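Local atomic coordinates of zinc uptake regulation protein (Escherichia coli, PDB entry 4MTE), a protein that acts as a zinc-dependent repressor of the Fur family, binding the operator of the znuACB zinc uptake genes when it carries zinc. Residues 104-109 with 141-146. Numbering follows the deposited sequence.
Sequences DRCGAV and GLCAAC. With ZN (zinc ion), chain M.
Cys106 SG is held from two sides, by the zinc ion it shares with Cys143 and Cys146 and by a backbone N-H of its own loop. It sits between the backbone N and the carbonyl carbon (chi1 76°), which points SG at the zinc ion, 2.3 Å away. Ala108 N donates to the same sulfur at 3.6 Å, with 162° at the hydrogen, which would probably temper the thiolate charge. The turn through Gly107 brings that N-H round, as in a zinc knuckle. Cys143 SG lies 3.5 Å from Cys106 SG, and Cys146 SG packs 3.6 Å from Cys106 CB. Cys103 supplies the fourth sulfur of this Cys4 site. Asp104 N donates to Gly141 O over 3.1 Å. Leu142 CD2 touches Arg105 CG at 3.9 Å, the two side chains meeting at a slant. The Asp104 carboxylate lies alongside the Gly141 peptide without bonding to it; OD1 is hydrogen-bonded to His140 ND1, and OD2 makes a weak, long ion pair with Arg133 of the second subunit. An alanine in place of Asp104 would probably leave His140 ND1 without this partner and remove a weak counter-charge from Arg133 of that subunit. The zinc thus ties the loop between strands 99-103 and 109-112 to the chain between strand 131-140 and helix 147-150, where Gly141 and Leu142 also pair antiparallel with a strand of the second subunit.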
loop_
_atom_site.group_PDB
_atom_site.type_symbol
_atom_site.label_atom_id
_atom_site.label_comp_id
_atom_site.label_asym_id
_atom_site.label_seq_id
_atom_site.Cartn_x
_atom_site.Cartn_y
_atom_site.Cartn_z
ATOM N N ASP D 104 -5.807 22.792 4.962
ATOM C CA ASP D 104 -5.147 21.635 4.369
ATOM C C ASP D 104 -3.699 21.515 4.831
ATOM O O ASP D 104 -3.175 20.410 4.975
ATOM C CB ASP D 104 -5.194 21.733 2.843
ATOM C CG ASP D 104 -6.606 21.886 2.312
ATOM O OD1 ASP D 104 -7.530 21.279 2.892
ATOM O OD2 ASP D 104 -6.790 22.614 1.314
ATOM N N ARG D 105 -3.059 22.656 5.067
ATOM C CA ARG D 105 -1.639 22.688 5.404
ATOM C C ARG D 105 -1.391 22.606 6.909
ATOM O O ARG D 105 -0.825 21.625 7.392
ATOM C CB ARG D 105 -0.988 23.944 4.822
ATOM C CG ARG D 105 -1.211 24.099 3.325
ATOM C CD ARG D 105 -0.141 24.959 2.677
ATOM N NE ARG D 105 -0.483 25.304 1.300
ATOM C CZ ARG D 105 -0.367 24.479 0.264
ATOM N NH1 ARG D 105 0.083 23.242 0.436
ATOM N NH2 ARG D 105 -0.706 24.887 -0.950
ATOM N N CYS D 106 -1.810 23.626 7.652
ATOM C CA CYS D 106 -1.553 23.656 9.092
ATOM C C CYS D 106 -2.421 22.641 9.837
ATOM O O CYS D 106 -2.103 22.249 10.960
ATOM C CB CYS D 106 -1.763 25.061 9.661
ATOM S SG CYS D 106 -3.482 25.533 9.869
ATOM N N GLY D 107 -3.520 22.225 9.214
ATOM C CA GLY D 107 -4.318 21.127 9.731
ATOM C C GLY D 107 -5.296 21.504 10.829
ATOM O O GLY D 107 -6.078 20.663 11.275
ATOM N N ALA D 108 -5.258 22.758 11.268
ATOM C CA ALA D 108 -6.175 23.230 12.301
ATOM C C ALA D 108 -7.601 23.198 11.769
ATOM O O ALA D 108 -7.813 23.229 10.556
ATOM C CB ALA D 108 -5.806 24.639 12.743
ATOM N N VAL D 109 -8.575 23.131 12.673
ATOM C CA VAL D 109 -9.975 23.116 12.269
ATOM C C VAL D 109 -10.853 23.939 13.202
ATOM O O VAL D 109 -10.617 23.984 14.410
ATOM C CB VAL D 109 -10.537 21.676 12.179
ATOM C CG1 VAL D 109 -9.731 20.847 11.188
ATOM C CG2 VAL D 109 -10.559 21.013 13.553
ATOM N N GLY D 141 -9.522 24.461 2.757
ATOM C CA GLY D 141 -8.900 25.665 2.244
ATOM C C GLY D 141 -7.744 26.102 3.116
ATOM O O GLY D 141 -6.948 25.274 3.559
ATOM N N LEU D 142 -7.658 27.406 3.366
ATOM C CA LEU D 142 -6.597 27.969 4.196
ATOM C C LEU D 142 -7.160 28.921 5.248
ATOM O O LEU D 142 -8.063 29.710 4.966
ATOM C CB LEU D 142 -5.576 28.701 3.322
ATOM C CG LEU D 142 -4.806 27.832 2.326
ATOM C CD1 LEU D 142 -4.028 28.704 1.349
ATOM C CD2 LEU D 142 -3.875 26.867 3.053
ATOM N N CYS D 143 -6.621 28.836 6.461
ATOM C CA CYS D 143 -7.017 29.717 7.554
ATOM C C CYS D 143 -6.098 30.936 7.579
ATOM O O CYS D 143 -4.957 30.864 7.121
ATOM C CB CYS D 143 -6.940 28.974 8.888
ATOM S SG CYS D 143 -5.266 28.513 9.375
ATOM N N ALA D 144 -6.576 32.045 8.141
ATOM C CA ALA D 144 -5.835 33.312 8.107
ATOM C C ALA D 144 -4.583 33.334 8.983
ATOM O O ALA D 144 -4.312 34.318 9.674
ATOM C CB ALA D 144 -6.743 34.470 8.482
ATOM N N ALA D 145 -3.834 32.238 8.960
ATOM C CA ALA D 145 -2.469 32.221 9.448
ATOM C C ALA D 145 -1.640 31.783 8.257
ATOM O O ALA D 145 -0.643 32.410 7.915
ATOM C CB ALA D 145 -2.319 31.252 10.601
ATOM N N CYS D 146 -2.093 30.712 7.611
ATOM C CA CYS D 146 -1.480 30.218 6.385
ATOM C C CYS D 146 -1.599 31.248 5.264
ATOM O O CYS D 146 -0.741 31.321 4.384
ATOM C CB CYS D 146 -2.148 28.911 5.952
ATOM S SG CYS D 146 -1.861 27.508 7.058
HETATM ZN ZN ZN M . -3.792 27.144 8.324
#